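Local coordinates for hypothetical protein (Pseudomonas aeruginosa, PDB 2IGS) that is of unknown function but belongs to the DUF3218 family, placed in the lysozyme clan, which hints at, without showing, an enzymatic role, at residues L118-G123 with A212-I217; R108-A111 with G116-D119. All coordinates share one frame; numbering follows the deposited sequence.

Coming from the N terminus, the chain reaches helix 87-113, whose last turns supply 108-111, and then reverses at once. Contact 2 closes that short loop, folding 116-119 back onto the helix across only four intervening residues. The same 3-10 segment runs on into 118-123, so contact 1 begins where contact 2 ends, with Leu-118 and Asp-119 in both. Contact 1 closes a far longer loop, spanning the small antiparallel sheet and the later helices before the chain returns on helix 203-216. The two follow one another without nesting or crossing. Their centres are 8 Å apart, and Ile-109 packs on Phe-214, bringing helix 87-113, the 3-10 segment and the C-terminal helix together.

Contact 1. Residues L118-G123 with A212-I217; sequences LDRFKG and AYFAAI
Phe-121 drives the edge of its ring into the face of Phe-214, a T-shaped pair with centroids 5.1 Å apart and planes at 74°. The leading atom is CE1 of Phe-121, 3.4 Å from CD2 of Phe-214. With CG anti to the carbonyl carbon (chi1 -54°), the Phe-121 ring reaches over to helix 203-216 although its CB does not point there. Both rings are buried, and this is the tight part of the contact; Leu-48 also packs on Phe-121.

The looser side belongs to Arg-120, which is partly exposed, packs on Ser-139 of the second subunit, and bends at chi2 and chi3 to lay its guanidinium across the rim of Phe-214. CE1 of Phe-214 sits over the guanidinium centre, 3.7 Å from CZ of Arg-120, with the planes 86° apart. CG2 of Ile-217 lies 3.3 Å from NH2 of Arg-120. In one of two deposited conformers, a water sits between NH2 of Arg-120, at a doubtfully short 2.5 Å, and O of Phe-214, at 2.8 Å. Phe-214 thus receives an aromatic edge on one face and a guanidinium face at its rim, while the water-mediated polar link remains provisional.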
loop_
_atom_site.group_PDB
_atom_site.type_symbol
_atom_site.label_atom_id
_atom_site.label_comp_id
_atom_site.label_asym_id
_atom_site.label_seq_id
_atom_site.Cartn_x
_atom_site.Cartn_y
_atom_site.Cartn_z
ATOM N N LEU F 118 -22.053 15.788 -13.341
ATOM C CA LEU F 118 -22.610 15.086 -14.492
ATOM C C LEU F 118 -21.980 13.721 -14.675
ATOM O O LEU F 118 -22.555 12.844 -15.343
ATOM C CB LEU F 118 -22.383 15.897 -15.777
ATOM C CG LEU F 118 -23.390 16.920 -16.311
ATOM C CD1 LEU F 118 -22.952 17.275 -17.729
ATOM C CD2 LEU F 118 -24.882 16.442 -16.303
ATOM N N ASP F 119 -20.771 13.552 -14.129
ATOM C CA ASP F 119 -20.050 12.295 -14.307
ATOM C C ASP F 119 -20.765 11.152 -13.609
ATOM O O ASP F 119 -20.611 9.990 -14.008
ATOM C CB ASP F 119 -18.582 12.401 -13.861
ATOM C CG ASP F 119 -17.635 12.619 -15.037
ATOM O OD1 ASP F 119 -18.118 12.823 -16.160
ATOM O OD2 ASP F 119 -16.409 12.577 -14.865
ATOM N N ARG F 120 -21.533 11.479 -12.568
ATOM C CA ARG F 120 -22.359 10.491 -11.871
ATOM C C ARG F 120 -23.381 9.818 -12.796
ATOM O O ARG F 120 -23.737 8.661 -12.583
ATOM C CB ARG F 120 -23.070 11.117 -10.657
ATOM C CG ARG F 120 -22.270 11.084 -9.363
ATOM C CD ARG F 120 -22.140 9.663 -8.805
ATOM N NE ARG F 120 -23.117 9.351 -7.764
ATOM C CZ ARG F 120 -23.408 8.115 -7.349
ATOM N NH1 ARG F 120 -22.816 7.056 -7.892
ATOM N NH2 ARG F 120 -24.299 7.930 -6.388
ATOM N N PHE F 121 -23.821 10.539 -13.827
ATOM C CA PHE F 121 -24.921 10.080 -14.708
ATOM C C PHE F 121 -24.458 9.269 -15.906
ATOM O O PHE F 121 -25.273 8.884 -16.755
ATOM C CB PHE F 121 -25.772 11.262 -15.223
ATOM C CG PHE F 121 -26.309 12.160 -14.146
ATOM C CD1 PHE F 121 -26.880 11.634 -12.988
ATOM C CD2 PHE F 121 -26.276 13.546 -14.313
ATOM C CE1 PHE F 121 -27.381 12.489 -11.976
ATOM C CE2 PHE F 121 -26.765 14.418 -13.312
ATOM C CZ PHE F 121 -27.324 13.887 -12.137
ATOM N N LYS F 122 -23.155 9.008 -15.989
ATOM C CA LYS F 122 -22.588 8.332 -17.155
ATOM C C LYS F 122 -22.479 6.825 -16.974
ATOM O O LYS F 122 -22.678 6.297 -15.863
ATOM C CB LYS F 122 -21.239 8.949 -17.508
ATOM C CG LYS F 122 -21.360 10.409 -17.909
ATOM C CD LYS F 122 -20.045 11.026 -18.262
ATOM C CE LYS F 122 -20.217 12.465 -18.662
ATOM N NZ LYS F 122 -18.911 13.193 -18.592
ATOM N N GLY F 123 -22.203 6.116 -18.065
ATOM C CA GLY F 123 -21.869 4.693 -17.966
ATOM C C GLY F 123 -22.964 3.663 -17.656
ATOM O O GLY F 123 -22.661 2.494 -17.388
ATOM N N ALA F 212 -33.951 13.036 -8.149
ATOM C CA ALA F 212 -34.436 12.555 -6.851
ATOM C C ALA F 212 -33.596 11.402 -6.296
ATOM O O ALA F 212 -33.190 11.410 -5.131
ATOM C CB ALA F 212 -35.915 12.128 -6.956
ATOM N N TYR F 213 -33.399 10.399 -7.142
ATOM C CA TYR F 213 -32.573 9.227 -6.885
ATOM C C TYR F 213 -31.149 9.638 -6.536
ATOM O O TYR F 213 -30.657 9.336 -5.452
ATOM C CB TYR F 213 -32.589 8.362 -8.139
ATOM C CG TYR F 213 -31.705 7.134 -8.094
ATOM C CD1 TYR F 213 -32.139 5.966 -7.474
ATOM C CD2 TYR F 213 -30.464 7.117 -8.740
ATOM C CE1 TYR F 213 -31.338 4.826 -7.431
ATOM C CE2 TYR F 213 -29.646 5.966 -8.711
ATOM C CZ TYR F 213 -30.092 4.831 -8.053
ATOM O OH TYR F 213 -29.318 3.688 -8.005
ATOM N N PHE F 214 -30.499 10.362 -7.441
ATOM C CA PHE F 214 -29.091 10.710 -7.252
ATOM C C PHE F 214 -28.829 11.696 -6.133
ATOM O O PHE F 214 -27.696 11.851 -5.696
ATOM C CB PHE F 214 -28.435 11.168 -8.570
ATOM C CG PHE F 214 -27.879 10.031 -9.376
ATOM C CD1 PHE F 214 -26.733 9.358 -8.952
ATOM C CD2 PHE F 214 -28.521 9.600 -10.519
ATOM C CE1 PHE F 214 -26.229 8.287 -9.680
ATOM C CE2 PHE F 214 -28.026 8.540 -11.253
ATOM C CZ PHE F 214 -26.870 7.889 -10.842
ATOM N N ALA F 215 -29.878 12.360 -5.670
ATOM C CA ALA F 215 -29.782 13.180 -4.480
ATOM C C ALA F 215 -29.825 12.306 -3.218
ATOM O O ALA F 215 -29.217 12.644 -2.207
ATOM C CB ALA F 215 -30.914 14.227 -4.450
ATOM N N ALA F 216 -30.561 11.199 -3.277
ATOM C CA ALA F 216 -30.824 10.412 -2.084
ATOM C C ALA F 216 -29.801 9.291 -1.883
ATOM O O ALA F 216 -29.475 8.898 -0.747
ATOM C CB ALA F 216 -32.222 9.836 -2.145
ATOM N N ILE F 217 -29.278 8.810 -3.000
ATOM C CA ILE F 217 -28.668 7.501 -3.067
ATOM C C ILE F 217 -27.284 7.459 -2.420
ATOM O O ILE F 217 -26.856 6.400 -1.942
ATOM C CB ILE F 217 -28.696 6.998 -4.537
ATOM C CG1 ILE F 217 -29.411 5.641 -4.642
ATOM C CG2 ILE F 217 -27.331 7.106 -5.226
ATOM C CD1 ILE F 217 -28.794 4.508 -3.851
HETATM O O HOH W 1 -25.553 10.040 -5.806
#

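Contact 2. Residues R108-A111 with G116-D119; sequences RIKA and GYLD. With SO4 (sulfate ion), chain U.
Lys-110 and Tyr-117 bring the two backbones closest, their CA atoms 6.2 Å apart, where the chain turns back on the end of helix 87-113 in this mainly helical protein, a DUF3218 chain of the lysozyme clan. Segment 108-111 is regular helix; 116-119 leads into a 3-10 segment that continues beyond it, and N of Asp-119 donates to O of Gly-116 at 3.0 Å. No hydrogen bond crosses between the segments, so side-chain packing makes the contact.

Tyr-117 takes part in both touching pairs. Its CG lies between the backbone N and the carbonyl carbon (chi1 74°), which swings the ring back over the helix, where two neighbouring residues receive it. Ile-109 comes in through its CG2 branch, placed anti to its own backbone N: the methyl is 3.8 Å from CD2 of Tyr-117 and touches CB as well, and the two side chains meet at about a right angle. Lys-110 contributes its aliphatic part, with CG 3.8 Å from CE1 of Tyr-117 on the CD1 side of the ring.

The polar ends of Lys-110 and Tyr-117 converge on helix 35-48, where Glu-40 takes a salt bridge from the lysine NZ through OE1 and a hydrogen bond with the tyrosine OH through OE2. One carboxylate therefore ties both segments to a third helix. Ile-109 continues inward to Leu-211 of helix 203-216.

Arg-108 takes no part in that packing. Its side chain is exposed and, in the modelled one of two deposited conformers, holds a sulfate ion, probably from the crystallisation liquor, against the edge of the guanidinium. In that conformer sulfate O4 is shared by two donors, lying 2.9 Å from NE of Arg-108 and 2.6 Å from NH1 of Arg-108, the latter with an N-H...O angle of 150°.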
loop_
_atom_site.group_PDB
_atom_site.type_symbol
_atom_site.label_atom_id
_atom_site.label_comp_id
_atom_site.label_asym_id
_atom_site.label_seq_id
_atom_site.Cartn_x
_atom_site.Cartn_y
_atom_site.Cartn_z
ATOM N N ARG F 108 -28.729 19.697 -3.934
ATOM C CA ARG F 108 -28.122 18.602 -3.168
ATOM C C ARG F 108 -27.005 17.930 -3.961
ATOM O O ARG F 108 -25.902 17.754 -3.452
ATOM C CB ARG F 108 -29.172 17.561 -2.750
ATOM C CG ARG F 108 -29.438 17.462 -1.237
ATOM C CD ARG F 108 -30.553 16.443 -0.920
ATOM N NE ARG F 108 -30.132 15.383 0.010
ATOM C CZ ARG F 108 -30.792 14.239 0.215
ATOM N NH1 ARG F 108 -30.319 13.344 1.068
ATOM N NH2 ARG F 108 -31.920 13.973 -0.434
ATOM N N ILE F 109 -27.291 17.582 -5.212
ATOM C CA ILE F 109 -26.314 16.898 -6.078
ATOM C C ILE F 109 -25.064 17.769 -6.334
ATOM O O ILE F 109 -23.937 17.286 -6.256
ATOM C CB ILE F 109 -26.990 16.444 -7.395
ATOM C CG1 ILE F 109 -27.880 15.233 -7.125
ATOM C CG2 ILE F 109 -25.973 16.141 -8.472
ATOM C CD1 ILE F 109 -28.852 14.893 -8.260
ATOM N N LYS F 110 -25.279 19.057 -6.580
ATOM C CA LYS F 110 -24.198 19.999 -6.827
ATOM C C LYS F 110 -23.359 20.282 -5.578
ATOM O O LYS F 110 -22.150 20.463 -5.683
ATOM C CB LYS F 110 -24.743 21.302 -7.410
ATOM C CG LYS F 110 -25.312 21.155 -8.821
ATOM C CD LYS F 110 -26.093 22.403 -9.224
ATOM C CE LYS F 110 -25.174 23.573 -9.565
ATOM N NZ LYS F 110 -25.953 24.793 -9.919
ATOM N N ALA F 111 -23.993 20.323 -4.403
ATOM C CA ALA F 111 -23.258 20.445 -3.134
ATOM C C ALA F 111 -22.393 19.219 -2.855
ATOM O O ALA F 111 -21.330 19.334 -2.249
ATOM C CB ALA F 111 -24.207 20.696 -1.971
ATOM N N GLY F 116 -18.659 19.036 -11.513
ATOM C CA GLY F 116 -18.465 17.868 -12.378
ATOM C C GLY F 116 -19.457 16.747 -12.117
ATOM O O GLY F 116 -19.258 15.601 -12.562
ATOM N N TYR F 117 -20.527 17.098 -11.401
ATOM C CA TYR F 117 -21.585 16.172 -10.993
ATOM C C TYR F 117 -22.117 15.280 -12.117
ATOM O O TYR F 117 -22.567 14.152 -11.879
ATOM C CB TYR F 117 -22.733 16.937 -10.327
ATOM C CG TYR F 117 -23.647 17.748 -11.242
ATOM C CD1 TYR F 117 -23.458 19.114 -11.412
ATOM C CD2 TYR F 117 -24.733 17.153 -11.880
ATOM C CE1 TYR F 117 -24.317 19.865 -12.226
ATOM C CE2 TYR F 117 -25.598 17.884 -12.695
ATOM C CZ TYR F 117 -25.388 19.239 -12.861
ATOM O OH TYR F 117 -26.239 19.966 -13.666
ATOM N N LEU F 118 -22.053 15.788 -13.341
ATOM C CA LEU F 118 -22.610 15.086 -14.492
ATOM C C LEU F 118 -21.980 13.721 -14.675
ATOM O O LEU F 118 -22.555 12.844 -15.343
ATOM C CB LEU F 118 -22.383 15.897 -15.777
ATOM C CG LEU F 118 -23.390 16.920 -16.311
ATOM C CD1 LEU F 118 -22.952 17.275 -17.729
ATOM C CD2 LEU F 118 -24.882 16.442 -16.303
ATOM N N ASP F 119 -20.771 13.552 -14.129
ATOM C CA ASP F 119 -20.050 12.295 -14.307
ATOM C C ASP F 119 -20.765 11.152 -13.609
ATOM O O ASP F 119 -20.611 9.990 -14.008
ATOM C CB ASP F 119 -18.582 12.401 -13.861
ATOM C CG ASP F 119 -17.635 12.619 -15.037
ATOM O OD1 ASP F 119 -18.118 12.823 -16.160
ATOM O OD2 ASP F 119 -16.409 12.577 -14.865
HETATM S S SO4 U . -26.849 15.153 1.550
HETATM O O1 SO4 U . -26.726 15.985 2.747
HETATM O O2 SO4 U . -26.991 16.031 0.387
HETATM O O3 SO4 U . -25.647 14.318 1.419
HETATM O O4 SO4 U . -28.033 14.300 1.685
#